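Local coordinates for protein probable fumarate reductase Ifc3 (Shewanella frigidimarina, PDB 1QO8) that catalyses the essentially one-way reduction of fumarate to succinate, using one FAD and four covalently bound c-type hemes per subunit, at residues 137-141 with 259-265; 213-218 with 549-553; 415-421 with 484-490. All coordinates share one frame; numbering follows the deposited sequence.

Contact 1 (137-141 with 259-265)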
# COMPACT_ATOMS: atom_id res chain seq x y z
N SER A 137 12.74 14.04 -21.34
CA SER A 137 12.70 15.18 -22.23
C SER A 137 13.66 15.18 -23.41
O SER A 137 13.24 15.50 -24.54
CB SER A 137 12.99 16.49 -21.48
OG SER A 137 11.96 16.53 -20.49
N LEU A 138 14.93 14.92 -23.18
CA LEU A 138 15.95 14.91 -24.22
C LEU A 138 15.71 13.75 -25.17
O LEU A 138 15.93 13.89 -26.41
CB LEU A 138 17.38 14.86 -23.67
CG LEU A 138 17.91 16.12 -22.98
CD1 LEU A 138 18.91 15.83 -21.85
CD2 LEU A 138 18.52 17.10 -23.99
N ALA A 139 15.33 12.56 -24.67
CA ALA A 139 15.03 11.47 -25.59
C ALA A 139 13.73 11.74 -26.36
O ALA A 139 13.51 11.20 -27.47
CB ALA A 139 14.89 10.14 -24.86
N ALA A 140 12.79 12.48 -25.76
CA ALA A 140 11.55 12.68 -26.53
C ALA A 140 11.85 13.69 -27.66
O ALA A 140 11.32 13.49 -28.76
CB ALA A 140 10.37 13.04 -25.68
N LYS A 141 12.66 14.70 -27.39
CA LYS A 141 13.07 15.70 -28.36
C LYS A 141 13.94 15.06 -29.45
O LYS A 141 13.66 15.25 -30.63
CB LYS A 141 13.83 16.83 -27.71
CG LYS A 141 13.93 18.21 -28.31
CD LYS A 141 12.58 18.88 -28.33
CE LYS A 141 12.48 20.26 -27.72
NZ LYS A 141 13.22 21.32 -28.47
N ALA A 259 22.32 20.58 -21.35
CA ALA A 259 21.81 19.96 -22.57
C ALA A 259 20.33 20.22 -22.81
O ALA A 259 20.01 20.38 -24.01
CB ALA A 259 22.12 18.49 -22.65
N ALA A 260 19.46 20.46 -21.83
CA ALA A 260 18.05 20.67 -22.17
C ALA A 260 17.95 22.10 -22.72
O ALA A 260 17.18 22.28 -23.65
CB ALA A 260 17.09 20.42 -21.04
N LYS A 261 18.67 23.05 -22.16
CA LYS A 261 18.74 24.41 -22.68
C LYS A 261 19.38 24.46 -24.06
O LYS A 261 18.76 25.09 -24.92
CB LYS A 261 19.41 25.35 -21.66
CG LYS A 261 19.47 26.81 -22.12
CD LYS A 261 20.51 27.66 -21.43
CE LYS A 261 19.99 28.80 -20.58
NZ LYS A 261 21.05 29.50 -19.77
N GLU A 262 20.42 23.75 -24.42
CA GLU A 262 20.94 23.69 -25.78
C GLU A 262 19.99 23.11 -26.81
O GLU A 262 20.04 23.52 -27.99
CB GLU A 262 22.30 22.97 -25.89
CG GLU A 262 23.43 23.76 -25.25
CD GLU A 262 24.76 23.10 -24.97
OE1 GLU A 262 25.05 21.96 -25.40
OE2 GLU A 262 25.63 23.70 -24.29
N GLN A 263 19.11 22.16 -26.51
CA GLN A 263 18.17 21.57 -27.43
C GLN A 263 16.85 22.33 -27.44
O GLN A 263 15.90 21.75 -27.95
CB GLN A 263 17.79 20.14 -27.00
CG GLN A 263 18.90 19.11 -27.12
CD GLN A 263 19.12 18.82 -28.60
OE1 GLN A 263 18.15 18.46 -29.28
NE2 GLN A 263 20.36 19.03 -29.02
N GLY A 264 16.72 23.45 -26.79
CA GLY A 264 15.55 24.25 -26.67
C GLY A 264 14.39 23.78 -25.82
O GLY A 264 13.25 24.28 -25.87
N ILE A 265 14.62 22.79 -24.96
CA ILE A 265 13.65 22.42 -23.93
C ILE A 265 13.87 23.34 -22.74
O ILE A 265 14.93 23.14 -22.05
CB ILE A 265 13.95 21.01 -23.43
CG1 ILE A 265 14.00 20.04 -24.63
CG2 ILE A 265 12.91 20.65 -22.38
CD1 ILE A 265 14.61 18.71 -24.22
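Lys141 lies along Ile265 and ends on the backbone beyond helix 248-262. A first torsion of -157°, which sets CG anti to the backbone N, sends the chain out beside the isoleucine: CB is 4.0 Å from Ile265 CD1, CG and CD run past Ile265 CG1, and CE comes tightly against that same atom, Lys141 CE to Ile265 CG1 being 3.5 Å. Bends at each torsion beyond chi1 turn the amine onto Gln263 O, which accepts a hydrogen bond of 2.8 Å from Lys141 NZ in the carbonyl plane. Gln263 is where the backbone leaves helical geometry, and Gly264 follows with positive phi, so the ammonium meets a carbonyl in the turn that ends the helix. Shortened to an alanine, the residue would probably leave Gln263 O without this donor and uncover the flank of Ile265. One turn back, Leu138 puts CD2 into the angle between Ala259 O and Gln263 CG, the latter 3.7 Å from Leu138 CD2, and Ile265 CD1 rests 3.5 Å from Ser137 O. Ser137 OG bonds back to Gly133 O within its own helix. Helix 131-143, the first helix of the FAD-binding Rossmann-type fold, is packed against the end of helix 248-262, while Ser137 and Ile265 both reach Leu149 on strand 147-150 and Ser137 also touches Val126 on strand 124-127 of the parallel sheet.

Contact 2 (213-218 with 549-553)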
# COMPACT_ATOMS: atom_id res chain seq x y z
N ASP A 213 25.67 2.34 -22.01
CA ASP A 213 25.06 3.27 -22.94
C ASP A 213 24.56 4.52 -22.22
O ASP A 213 24.87 5.56 -22.74
CB ASP A 213 23.89 2.62 -23.67
CG ASP A 213 23.92 2.98 -25.14
OD1 ASP A 213 24.88 3.54 -25.72
OD2 ASP A 213 22.92 2.57 -25.75
N GLY A 214 23.89 4.40 -21.07
CA GLY A 214 23.54 5.61 -20.32
C GLY A 214 24.73 6.44 -19.85
O GLY A 214 24.60 7.67 -19.87
N VAL A 215 25.82 5.85 -19.37
CA VAL A 215 27.00 6.57 -18.91
C VAL A 215 27.61 7.31 -20.12
O VAL A 215 27.86 8.51 -20.04
CB VAL A 215 28.06 5.64 -18.29
CG1 VAL A 215 29.44 6.33 -18.12
CG2 VAL A 215 27.58 5.12 -16.91
N GLN A 216 27.69 6.60 -21.25
CA GLN A 216 28.09 7.16 -22.51
C GLN A 216 27.24 8.30 -23.02
O GLN A 216 27.76 9.36 -23.42
CB GLN A 216 28.06 6.08 -23.59
CG GLN A 216 29.29 5.20 -23.60
CD GLN A 216 29.04 4.08 -24.60
OE1 GLN A 216 29.25 4.27 -25.81
NE2 GLN A 216 28.57 2.94 -24.15
N TRP A 217 25.93 8.11 -22.94
CA TRP A 217 24.98 9.18 -23.19
C TRP A 217 25.25 10.38 -22.32
O TRP A 217 25.28 11.50 -22.80
CB TRP A 217 23.57 8.61 -23.01
CG TRP A 217 22.50 9.63 -22.71
CD1 TRP A 217 21.86 9.89 -21.55
CD2 TRP A 217 21.97 10.56 -23.66
NE1 TRP A 217 20.93 10.91 -21.69
CE2 TRP A 217 20.98 11.32 -23.01
CE3 TRP A 217 22.23 10.80 -25.02
CZ2 TRP A 217 20.27 12.30 -23.68
CZ3 TRP A 217 21.51 11.77 -25.67
CH2 TRP A 217 20.57 12.54 -24.99
N LEU A 218 25.46 10.23 -21.00
CA LEU A 218 25.74 11.44 -20.20
C LEU A 218 27.07 12.11 -20.59
O LEU A 218 27.18 13.35 -20.53
CB LEU A 218 25.67 11.11 -18.72
CG LEU A 218 24.28 10.63 -18.23
CD1 LEU A 218 24.35 10.01 -16.84
CD2 LEU A 218 23.28 11.77 -18.27
N VAL A 549 18.50 7.27 -15.58
CA VAL A 549 19.01 7.46 -16.93
C VAL A 549 18.40 6.44 -17.89
O VAL A 549 17.87 6.73 -18.96
CB VAL A 549 20.55 7.39 -17.02
CG1 VAL A 549 21.00 7.54 -18.45
CG2 VAL A 549 21.14 8.51 -16.15
N VAL A 550 18.52 5.17 -17.55
CA VAL A 550 18.10 4.13 -18.47
C VAL A 550 16.58 4.23 -18.73
O VAL A 550 16.15 4.10 -19.87
CB VAL A 550 18.45 2.77 -17.89
CG1 VAL A 550 17.73 1.63 -18.59
CG2 VAL A 550 19.96 2.51 -17.94
N PHE A 551 15.75 4.33 -17.69
CA PHE A 551 14.31 4.25 -17.94
C PHE A 551 13.80 5.64 -18.28
O PHE A 551 12.73 5.81 -18.86
CB PHE A 551 13.56 3.61 -16.75
CG PHE A 551 13.73 2.10 -16.78
CD1 PHE A 551 13.07 1.32 -17.71
CD2 PHE A 551 14.61 1.50 -15.87
CE1 PHE A 551 13.31 -0.04 -17.77
CE2 PHE A 551 14.82 0.13 -15.92
CZ PHE A 551 14.18 -0.65 -16.86
N GLY A 552 14.51 6.69 -17.83
CA GLY A 552 14.14 8.06 -18.22
C GLY A 552 14.22 8.15 -19.74
O GLY A 552 13.29 8.71 -20.36
N ARG A 553 15.24 7.50 -20.34
CA ARG A 553 15.45 7.64 -21.78
C ARG A 553 14.43 6.70 -22.48
O ARG A 553 13.95 7.03 -23.55
CB ARG A 553 16.84 7.22 -22.25
CG ARG A 553 18.01 8.03 -21.67
CD ARG A 553 19.36 7.39 -21.97
NE ARG A 553 19.70 7.60 -23.39
CZ ARG A 553 20.62 6.86 -24.01
NH1 ARG A 553 21.32 5.87 -23.42
NH2 ARG A 553 20.90 7.14 -25.27
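Arg553 NE lies 3.5 Å from Trp217 CG, over one face of the indole, and no hydrogen bond crosses between the two helices. The guanidinium of Arg553 lies flat on Trp217, the planes only 3° apart, in an off-centre cation-pi stack whose CZ is 4.0 Å from the centroid of the five-membered ring. Arg553 CD adds a CH-pi contact over that ring. The two side chains run past each other in opposite directions; a bend at chi3 (74°) in an otherwise extended arginine lets both its methylene and its charged end follow the indole, and Trp217 CB sits over the middle of the guanidinium. NH1 continues toward Asp213, whose OD2 is 4.3 Å from Arg553 NH1, too far for a salt bridge but near enough that the carboxylate probably favours the positive charge.

This is a steep helix-helix crossing: the axes of 213-218 and 549-553 approach to 9.9 Å at 80°, with Gly214 at the closest backbone point. Val549 CG1 lies against the bare backbone there, 3.7 Å from Gly214 CA, where a beta carbon on the glycine would collide with it. The other methyl of Val549 meets Leu218 tip to tip, Val549 CG2 to Leu218 CD1 3.6 Å. Asn135 on helix 131-143 accepts from Trp217 NE1 and also touches Leu218, Val549 and Arg553, bringing the FAD-binding helix up to the crossing.

Contact 3 (415-421 with 484-490)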
# COMPACT_ATOMS: atom_id res chain seq x y z
N ILE A 415 29.55 11.21 18.91
CA ILE A 415 30.47 11.96 19.81
C ILE A 415 31.91 11.50 19.66
O ILE A 415 32.01 10.35 19.25
CB ILE A 415 29.92 11.70 21.19
CG1 ILE A 415 29.17 13.02 21.35
CG2 ILE A 415 30.41 11.19 22.55
CD1 ILE A 415 27.76 12.67 21.62
N PHE A 416 32.87 12.43 19.71
CA PHE A 416 34.25 12.01 19.45
C PHE A 416 35.16 13.13 19.95
O PHE A 416 34.62 14.19 20.30
CB PHE A 416 34.58 11.57 18.03
CG PHE A 416 34.10 12.60 17.03
CD1 PHE A 416 34.86 13.73 16.75
CD2 PHE A 416 32.81 12.45 16.47
CE1 PHE A 416 34.34 14.64 15.80
CE2 PHE A 416 32.32 13.37 15.53
CZ PHE A 416 33.08 14.47 15.21
N ASP A 417 36.49 12.88 20.02
CA ASP A 417 37.31 14.00 20.56
C ASP A 417 38.22 14.42 19.44
O ASP A 417 38.03 13.90 18.32
CB ASP A 417 38.04 13.48 21.81
CG ASP A 417 39.21 12.55 21.49
OD1 ASP A 417 39.37 11.98 20.37
OD2 ASP A 417 40.05 12.36 22.42
N ASN A 418 39.24 15.24 19.60
CA ASN A 418 40.20 15.73 18.60
C ASN A 418 41.01 14.69 17.95
O ASN A 418 41.53 14.92 16.84
CB ASN A 418 41.16 16.79 19.22
CG ASN A 418 42.26 17.45 18.42
OD1 ASN A 418 42.83 18.54 18.52
ND2 ASN A 418 42.84 16.93 17.32
N GLN A 419 41.16 13.45 18.53
CA GLN A 419 41.91 12.43 17.79
C GLN A 419 41.14 12.02 16.56
O GLN A 419 41.60 11.73 15.44
CB GLN A 419 42.28 11.17 18.67
CG GLN A 419 42.63 11.50 20.12
CD GLN A 419 42.68 10.25 21.01
OE1 GLN A 419 43.44 9.29 20.81
NE2 GLN A 419 41.77 10.12 21.95
N LEU A 420 39.80 11.76 16.77
CA LEU A 420 39.02 11.37 15.60
C LEU A 420 39.01 12.59 14.65
O LEU A 420 39.14 12.38 13.48
CB LEU A 420 37.54 11.01 15.93
CG LEU A 420 36.84 10.22 14.83
CD1 LEU A 420 35.84 9.22 15.48
CD2 LEU A 420 36.00 11.11 13.89
N TYR A 421 38.76 13.77 15.15
CA TYR A 421 38.61 14.96 14.29
C TYR A 421 39.85 15.07 13.43
O TYR A 421 39.76 15.22 12.21
CB TYR A 421 38.48 16.25 15.09
CG TYR A 421 38.20 17.52 14.29
CD1 TYR A 421 36.88 17.87 13.98
CD2 TYR A 421 39.23 18.40 13.92
CE1 TYR A 421 36.63 19.05 13.31
CE2 TYR A 421 39.02 19.56 13.22
CZ TYR A 421 37.66 19.87 12.90
OH TYR A 421 37.35 21.04 12.25
N MET A 484 38.15 9.32 24.47
CA MET A 484 37.75 10.71 24.45
C MET A 484 38.50 11.36 25.62
O MET A 484 38.02 11.39 26.76
CB MET A 484 36.21 10.79 24.59
CG MET A 484 35.53 10.34 23.28
SD MET A 484 33.71 10.48 23.33
CE MET A 484 33.58 12.23 23.50
N THR A 485 39.69 11.84 25.33
CA THR A 485 40.57 12.49 26.29
C THR A 485 41.22 13.71 25.68
O THR A 485 41.80 14.46 26.47
CB THR A 485 41.77 11.55 26.63
OG1 THR A 485 42.31 11.12 25.38
CG2 THR A 485 41.36 10.32 27.41
N GLN A 486 41.13 13.94 24.34
CA GLN A 486 41.85 15.12 23.82
C GLN A 486 40.90 16.17 23.25
O GLN A 486 40.00 15.97 22.39
CB GLN A 486 42.80 14.63 22.75
CG GLN A 486 43.89 13.67 23.28
CD GLN A 486 44.88 13.41 22.15
OE1 GLN A 486 44.94 14.25 21.24
NE2 GLN A 486 45.60 12.30 22.16
N SER A 487 40.99 17.35 23.81
CA SER A 487 40.09 18.45 23.53
C SER A 487 40.25 19.29 22.33
O SER A 487 41.37 18.96 21.93
CB SER A 487 40.02 19.24 24.84
OG SER A 487 40.18 20.61 24.69
N PRO A 488 39.28 19.46 21.43
CA PRO A 488 37.94 19.85 21.79
C PRO A 488 37.15 18.52 21.73
O PRO A 488 37.60 17.58 21.07
CB PRO A 488 37.35 20.87 20.86
CG PRO A 488 38.44 21.27 19.95
CD PRO A 488 39.56 20.35 20.28
N TYR A 489 35.98 18.45 22.31
CA TYR A 489 35.06 17.33 22.16
C TYR A 489 33.88 17.76 21.26
O TYR A 489 33.53 18.92 21.28
CB TYR A 489 34.55 16.84 23.51
CG TYR A 489 35.73 16.46 24.43
CD1 TYR A 489 36.32 17.43 25.21
CD2 TYR A 489 36.22 15.20 24.44
CE1 TYR A 489 37.42 17.06 26.02
CE2 TYR A 489 37.28 14.82 25.25
CZ TYR A 489 37.87 15.78 26.04
OH TYR A 489 38.95 15.40 26.82
N TYR A 490 33.39 16.83 20.45
CA TYR A 490 32.46 17.16 19.38
C TYR A 490 31.20 16.31 19.45
O TYR A 490 31.31 15.17 19.90
CB TYR A 490 33.10 16.81 18.03
CG TYR A 490 34.27 17.73 17.71
CD1 TYR A 490 34.12 18.96 17.09
CD2 TYR A 490 35.55 17.31 18.10
CE1 TYR A 490 35.24 19.76 16.84
CE2 TYR A 490 36.67 18.07 17.84
CZ TYR A 490 36.49 19.29 17.20
OH TYR A 490 37.62 20.04 16.96
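Asp417 OD2 is gripped by three donors, two of them backbone amides from the facing loop. Gln486 N (2.7 Å from Asp417 OD2) and Thr485 N (3.0 Å from the same oxygen) come in on its anti side, each tilted out of the carboxylate plane, while Gln419 NE2 donates to the syn lone pair of OD2 in a nearly straight bond, 175°. The other oxygen, OD1, caps helix 418-423 by accepting from Gln419 N, so one carboxylate ties helix start to loop. Asn418 N answers with a hydrogen bond to Gln486 O, and the side-chain amides of Gln419 and Gln486 stack nearly parallel. Gln419 NE2 has a further partner in Asn483.

Phe416 and Tyr490 form an antiparallel hydrogen-bonded pair, Tyr490 N to Phe416 O 2.9 Å. Tyr490 is central to an aromatic cluster: its ring is nearly parallel to that of Tyr421 but slid aside, centroids 4.6 Å apart, with Tyr490 OH over the centre of the Tyr421 ring, while Tyr490 CB lies over a face of the Phe416 ring. Strand 412-417 is paired with 489-505 on one side and with 381-383, through Ile415 and Val381, on the other, while helix 425-432 packs Val427 against Phe416 and Tyr421.

Contacts 1 and 2, their centres 14 Å apart, meet at helix 131-143, which carries a segment of contact 1 and packs on both helices of contact 2: Leu138 CB lies 3.9 Å from Trp217 CZ2, and Ala139 CB packs on Arg553 O. Their segments alternate along the sequence, and helices 131-143, 201-220, 248-262 and 543-563 come together near the FAD. Both segments of contact 3 fall between those of contact 2 in sequence, yet its centre is about 50 Å from that of contact 1 and 44 Å from that of contact 2. Contacts 1 and 2 thus belong to the FAD-binding core, whereas contact 3 lies in a distant part of the flavoprotein region, probably the capping domain, as in related fumarate reductases.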